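Local structure of phosphoserine aminotransferase SerC (Cytophaga hutchinsonii ATCC 33406, 3FFR) at residues H36-E42 with N238-P244; E63-L67 with M231-A235. The protein probably catalyses the pyridoxal-phosphate-dependent transamination between O-phosphoserine and 2-oxoglutarate, giving 3-phosphonooxypyruvate and glutamate. The contacts are given in a common frame with arbitrary orientation. Numbering follows the deposited sequence.

Interaction 1: H36-E42 with N238-P244. With SER (serine), chain B.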
loop_
_atom_site.group_PDB
_atom_site.type_symbol
_atom_site.label_atom_id
_atom_site.label_comp_id
_atom_site.label_asym_id
_atom_site.label_seq_id
_atom_site.Cartn_x
_atom_site.Cartn_y
_atom_site.Cartn_z
ATOM N N HIS A 36 5.435 -3.684 13.547
ATOM C CA HIS A 36 6.207 -2.789 12.679
ATOM C C HIS A 36 7.080 -1.808 13.490
ATOM O O HIS A 36 7.791 -0.965 12.923
ATOM C CB HIS A 36 5.295 -2.035 11.701
ATOM C CG HIS A 36 4.282 -1.155 12.360
ATOM N ND1 HIS A 36 3.369 -1.622 13.283
ATOM C CD2 HIS A 36 4.057 0.172 12.249
ATOM C CE1 HIS A 36 2.618 -0.621 13.694
ATOM N NE2 HIS A 36 3.020 0.478 13.093
ATOM N N ARG A 37 6.987 -1.912 14.811
ATOM C CA ARG A 37 7.783 -1.095 15.735
ATOM C C ARG A 37 8.822 -1.979 16.464
ATOM O O ARG A 37 9.565 -1.487 17.315
ATOM C CB ARG A 37 6.908 -0.408 16.786
ATOM C CG ARG A 37 5.756 0.455 16.201
ATOM C CD ARG A 37 6.309 1.626 15.415
ATOM N NE ARG A 37 5.234 2.418 14.818
ATOM C CZ ARG A 37 5.374 3.088 13.677
ATOM N NH1 ARG A 37 6.534 3.085 13.042
ATOM N NH2 ARG A 37 4.341 3.724 13.172
ATOM N N SER A 38 8.835 -3.270 16.142
ATOM C CA SER A 38 9.736 -4.264 16.795
ATOM C C SER A 38 11.131 -4.275 16.247
ATOM O O SER A 38 11.392 -3.850 15.130
ATOM C CB SER A 38 9.178 -5.693 16.649
ATOM O OG SER A 38 9.210 -6.167 15.303
ATOM N N LYS A 39 12.051 -4.796 17.057
ATOM C CA LYS A 39 13.428 -4.915 16.598
ATOM C C LYS A 39 13.530 -5.861 15.415
ATOM O O LYS A 39 14.326 -5.664 14.487
ATOM C CB LYS A 39 14.367 -5.388 17.718
ATOM C CG LYS A 39 15.796 -5.617 17.212
ATOM N N LYS A 40 12.698 -6.890 15.425
ATOM C CA LYS A 40 12.725 -7.838 14.317
ATOM C C LYS A 40 12.306 -7.126 13.047
ATOM O O LYS A 40 12.939 -7.290 12.013
ATOM C CB LYS A 40 11.833 -9.038 14.565
ATOM C CG LYS A 40 11.723 -9.958 13.343
ATOM C CD LYS A 40 13.039 -10.685 12.951
ATOM C CE LYS A 40 12.810 -11.646 11.761
ATOM N NZ LYS A 40 14.041 -12.372 11.320
ATOM N N PHE A 41 11.272 -6.289 13.110
ATOM C CA PHE A 41 10.866 -5.563 11.892
ATOM C C PHE A 41 11.965 -4.610 11.426
ATOM O O PHE A 41 12.244 -4.476 10.217
ATOM C CB PHE A 41 9.522 -4.789 12.029
ATOM C CG PHE A 41 9.208 -4.013 10.796
ATOM C CD1 PHE A 41 8.637 -4.634 9.719
ATOM C CD2 PHE A 41 9.630 -2.702 10.667
ATOM C CE1 PHE A 41 8.429 -3.939 8.514
ATOM C CE2 PHE A 41 9.401 -1.990 9.496
ATOM C CZ PHE A 41 8.800 -2.616 8.424
ATOM N N GLU A 42 12.588 -3.939 12.382
ATOM C CA GLU A 42 13.678 -3.013 12.059
ATOM C C GLU A 42 14.786 -3.736 11.287
ATOM O O GLU A 42 15.393 -3.190 10.369
ATOM C CB GLU A 42 14.225 -2.322 13.303
ATOM C CG GLU A 42 13.250 -1.351 13.855
ATOM C CD GLU A 42 13.784 -0.660 15.097
ATOM O OE1 GLU A 42 14.945 -0.890 15.438
ATOM O OE2 GLU A 42 13.052 0.112 15.709
ATOM N N ASN A 238 14.690 2.714 10.979
ATOM C CA ASN A 238 14.304 1.493 10.243
ATOM C C ASN A 238 12.831 1.165 10.358
ATOM O O ASN A 238 12.428 0.014 10.508
ATOM C CB ASN A 238 15.171 0.301 10.696
ATOM C CG ASN A 238 16.636 0.521 10.416
ATOM O OD1 ASN A 238 17.462 0.567 11.335
ATOM N ND2 ASN A 238 16.970 0.660 9.166
ATOM N N GLN A 239 12.033 2.225 10.229
ATOM C CA GLN A 239 10.572 2.138 10.288
ATOM C C GLN A 239 9.901 3.020 9.228
ATOM O O GLN A 239 10.550 3.786 8.524
ATOM C CB GLN A 239 10.088 2.562 11.685
ATOM C CG GLN A 239 10.590 1.699 12.818
ATOM C CD GLN A 239 10.035 2.108 14.178
ATOM O OE1 GLN A 239 9.038 2.798 14.258
ATOM N NE2 GLN A 239 10.677 1.675 15.233
ATOM N N THR A 240 8.581 2.904 9.218
ATOM C CA THR A 240 7.670 3.704 8.363
ATOM C C THR A 240 6.676 4.426 9.240
ATOM O O THR A 240 6.426 4.021 10.363
ATOM C CB THR A 240 6.930 2.817 7.356
ATOM O OG1 THR A 240 6.231 1.781 8.046
ATOM C CG2 THR A 240 7.948 2.156 6.351
ATOM N N PRO A 241 6.074 5.518 8.733
ATOM C CA PRO A 241 5.100 6.237 9.578
ATOM C C PRO A 241 3.866 5.435 9.947
ATOM O O PRO A 241 3.425 5.433 11.109
ATOM C CB PRO A 241 4.708 7.425 8.708
ATOM C CG PRO A 241 5.950 7.679 7.852
ATOM C CD PRO A 241 6.437 6.266 7.512
ATOM N N GLU A 242 3.331 4.779 8.946
ATOM C CA GLU A 242 2.144 3.929 9.072
ATOM C C GLU A 242 2.529 2.442 9.098
ATOM O O GLU A 242 3.694 2.111 8.901
ATOM C CB GLU A 242 1.184 4.197 7.911
ATOM C CG GLU A 242 1.500 3.445 6.607
ATOM C CD GLU A 242 2.699 3.961 5.770
ATOM O OE1 GLU A 242 3.531 4.767 6.233
ATOM O OE2 GLU A 242 2.812 3.542 4.606
ATOM N N THR A 243 1.562 1.542 9.336
ATOM C CA THR A 243 1.881 0.108 9.297
ATOM C C THR A 243 2.092 -0.249 7.816
ATOM O O THR A 243 1.173 -0.103 7.009
ATOM C CB THR A 243 0.803 -0.775 9.921
ATOM O OG1 THR A 243 0.382 -0.185 11.176
ATOM C CG2 THR A 243 1.339 -2.227 10.125
ATOM N N PRO A 244 3.285 -0.733 7.468
ATOM C CA PRO A 244 3.542 -0.960 6.057
ATOM C C PRO A 244 3.316 -2.381 5.594
ATOM O O PRO A 244 2.988 -3.253 6.385
ATOM C CB PRO A 244 5.026 -0.705 5.981
ATOM C CG PRO A 244 5.548 -1.261 7.241
ATOM C CD PRO A 244 4.497 -0.994 8.288
HETATM N N SER B . 1.441 2.582 13.962
HETATM C CA SER B . 0.952 2.604 15.354
HETATM C C SER B . 1.973 3.337 16.155
HETATM O O SER B . 1.818 4.556 16.214
HETATM C CB SER B . 0.636 1.203 15.930
HETATM O OG SER B . -0.375 0.488 15.159
HETATM O OXT SER B . 2.935 2.801 16.695
HETATM O O HOH W 1 7.428 0.661 10.736
HETATM O O HOH W 2 9.907 1.361 18.039
HETATM O O HOH W 3 16.571 0.794 14.222
#
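Gln239, Arg37 and His36 have the most surface covered where the turn leading into helix 39-55 meets the loop 238-244 that follows helix 228-235. The CA-to-CB bond of Arg37 points away from the loop, but chi1 and chi2 near -60° fold the side chain back over it. The guanidinium then lies among acceptors near its own plane: Arg37 NH1 donates to Gln239 OE1 and to Thr240 O, both at 2.8 Å, and Arg37 NH2 to Pro241 O at 2.8 Å. Arg37 NE donates a hydrogen bond to the serine carboxylate, 3.0 Å from SER OXT.

Gln239 uses both ends of its amide. While OE1 takes the arginine, Gln239 NE2 donates to Glu42 OE2 at 2.9 Å, and a water links this same nitrogen to Arg37 O. A second water joins His36 O to Thr240 N, so the two backbones are tied through solvent as well.

His36 sits deeper. Thr243 CG2 makes a CH-pi contact over its ring face, 3.9 Å from the centroid, and His36 CB packs on Pro244 CD at 3.7 Å. At the ring edge, His36 NE2 accepts from SER N at 2.8 Å. Beside it, Phe41 CZ reaches Pro244 CG at 3.7 Å. The helix start is set by Ser38, an N-cap whose OG accepts from Phe41 N at 3.0 Å.

Thr243 OG1 is hydrogen-bonded to the pyridoxal-phosphate-lysine side chain of the second subunit, and Tyr329 of that subunit also holds the serine. The arrangement is that of an active site shared across the dimer interface, as in fold-type I PLP enzymes.

Interaction 2: E63-L67 with M231-A235. With P33 (3,6,9,12,15,18-hexaoxaicosane-1,20-diol), chain K.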
loop_
_atom_site.group_PDB
_atom_site.type_symbol
_atom_site.label_atom_id
_atom_site.label_comp_id
_atom_site.label_asym_id
_atom_site.label_seq_id
_atom_site.Cartn_x
_atom_site.Cartn_y
_atom_site.Cartn_z
ATOM N N GLU A 63 18.898 8.391 0.165
ATOM C CA GLU A 63 18.099 7.573 1.086
ATOM C C GLU A 63 17.060 6.751 0.307
ATOM O O GLU A 63 16.740 7.041 -0.844
ATOM C CB GLU A 63 17.415 8.435 2.131
ATOM C CG GLU A 63 16.759 7.566 3.175
ATOM C CD GLU A 63 17.760 6.674 3.882
ATOM O OE1 GLU A 63 18.490 7.250 4.734
ATOM O OE2 GLU A 63 17.800 5.436 3.596
ATOM N N VAL A 64 16.583 5.705 0.963
ATOM C CA VAL A 64 15.596 4.810 0.402
ATOM C C VAL A 64 14.350 4.942 1.257
ATOM O O VAL A 64 14.438 4.792 2.474
ATOM C CB VAL A 64 16.077 3.332 0.473
ATOM C CG1 VAL A 64 14.935 2.352 0.134
ATOM C CG2 VAL A 64 17.257 3.067 -0.433
ATOM N N LEU A 65 13.207 5.209 0.622
ATOM C CA LEU A 65 11.913 5.304 1.300
ATOM C C LEU A 65 10.904 4.334 0.698
ATOM O O LEU A 65 10.854 4.123 -0.511
ATOM C CB LEU A 65 11.311 6.727 1.255
ATOM C CG LEU A 65 12.226 7.825 1.819
ATOM C CD1 LEU A 65 11.497 9.188 1.642
ATOM C CD2 LEU A 65 12.612 7.568 3.310
ATOM N N PHE A 66 10.123 3.736 1.586
ATOM C CA PHE A 66 9.070 2.816 1.186
ATOM C C PHE A 66 7.659 3.418 1.256
ATOM O O PHE A 66 7.252 4.011 2.265
ATOM C CB PHE A 66 9.084 1.545 2.022
ATOM C CG PHE A 66 10.368 0.764 1.930
ATOM C CD1 PHE A 66 10.835 0.270 0.715
ATOM C CD2 PHE A 66 11.123 0.541 3.054
ATOM C CE1 PHE A 66 12.020 -0.453 0.643
ATOM C CE2 PHE A 66 12.312 -0.186 2.985
ATOM C CZ PHE A 66 12.764 -0.665 1.786
ATOM N N LEU A 67 6.955 3.256 0.139
ATOM C CA LEU A 67 5.568 3.719 -0.048
ATOM C C LEU A 67 4.700 2.579 -0.597
ATOM O O LEU A 67 5.149 1.427 -0.700
ATOM C CB LEU A 67 5.472 4.977 -0.903
ATOM C CG LEU A 67 6.276 6.184 -0.380
ATOM C CD1 LEU A 67 7.763 6.119 -0.716
ATOM C CD2 LEU A 67 5.656 7.536 -0.890
HETATM N N MSE A 231 8.587 10.575 6.565
HETATM C CA MSE A 231 9.141 9.280 6.150
HETATM C C MSE A 231 10.599 9.124 6.567
HETATM O O MSE A 231 11.042 8.022 6.976
HETATM C CB MSE A 231 8.981 9.088 4.639
HETATM C CG MSE A 231 7.538 8.862 4.197
HETATM SE SE MSE A 231 7.391 8.430 2.342
HETATM C CE MSE A 231 7.840 10.170 1.614
ATOM N N LEU A 232 11.331 10.232 6.499
ATOM C CA LEU A 232 12.760 10.237 6.775
ATOM C C LEU A 232 13.042 9.983 8.240
ATOM O O LEU A 232 13.941 9.206 8.598
ATOM C CB LEU A 232 13.405 11.544 6.285
ATOM C CG LEU A 232 14.924 11.620 6.146
ATOM C CD1 LEU A 232 15.459 10.496 5.205
ATOM C CD2 LEU A 232 15.254 13.016 5.608
ATOM N N GLU A 233 12.233 10.602 9.082
ATOM C CA GLU A 233 12.390 10.484 10.517
ATOM C C GLU A 233 12.266 9.003 10.912
ATOM O O GLU A 233 13.053 8.472 11.720
ATOM C CB GLU A 233 11.331 11.338 11.196
ATOM C CG GLU A 233 11.366 11.349 12.670
ATOM C CD GLU A 233 10.292 12.253 13.233
ATOM O OE1 GLU A 233 9.137 12.224 12.722
ATOM O OE2 GLU A 233 10.610 12.998 14.180
ATOM N N LYS A 234 11.274 8.342 10.323
ATOM C CA LYS A 234 11.039 6.920 10.586
ATOM C C LYS A 234 12.112 6.052 9.913
ATOM O O LYS A 234 12.614 5.093 10.525
ATOM C CB LYS A 234 9.608 6.487 10.221
ATOM C CG LYS A 234 8.592 6.945 11.200
ATOM C CD LYS A 234 8.701 6.224 12.505
ATOM C CE LYS A 234 7.533 6.471 13.418
ATOM N NZ LYS A 234 7.730 7.610 14.276
ATOM N N ALA A 235 12.522 6.405 8.688
ATOM C CA ALA A 235 13.530 5.619 7.956
ATOM C C ALA A 235 14.818 5.525 8.750
ATOM O O ALA A 235 15.512 4.498 8.744
ATOM C CB ALA A 235 13.826 6.220 6.547
HETATM O O4 P33 K . 20.864 12.742 2.305
HETATM C C3 P33 K . 20.479 11.882 3.385
HETATM C C2 P33 K . 21.188 10.529 3.394
HETATM O O1 P33 K . 20.441 9.647 4.271
#
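Strand 63-67 and helix 231-235 cross at 108°, their axes 8.9 Å apart at closest approach, and rotamer choice decides how the gap between them is filled. Leu65 adopts the mt conformation, which spreads its methyls over two helix residues: CD1 lies 3.8 Å from Met231 CE, and CD2 lies 3.7 Å from Ala235 CB. Met231, a selenomethionine, is mtm. This places Met231 SE 3.7 Å from Leu67 CG and turns CE back to Leu65, so one side chain spans two strand positions. Leu67, with chi1 m and chi2 p, also packs on helix 70-81.

At the other end Leu232 is tp, and its CD1 meets Glu63 CG at 3.8 Å. Glu63 meets the helix most closely through CG, while its tp conformation brings the carboxylate to polar partners: Glu63 OE2 accepts from Val64 N at 2.9 Å and forms a salt bridge with Lys53, and Glu63 OE1 accepts a weak hydrogen bond, 3.1 Å, from O1 of P33, a glycol probably from the crystallisation liquor. The closest contacts across the interface are between apolar side-chain atoms, which implies that helix 228-235 is held on this edge strand of the seven-stranded sheet mainly by hydrophobic burial.

Overall arrangement
The two contacts lie on one side of the chain, their centres about 11 Å apart, and interaction 2 is nested within the chain loop closed by interaction 1. The end of helix 228-235 joins them: Asn238, with positive phi, is the C-prime residue of a Schellman motif in which Gln239 N lies 2.9 Å from Lys234 O. Lys234 also packs on Arg37, its CE 3.6 Å from Arg37 NH1. Tyr45 of helix 39-55 touches Asn238, Thr240 and Ala235 and stacks edge-to-face with Phe66. Interaction 1 binds the serine directly, whereas the Met231 side chain is about 13 Å from the serine, so the apolar part of interaction 2 does not reach it.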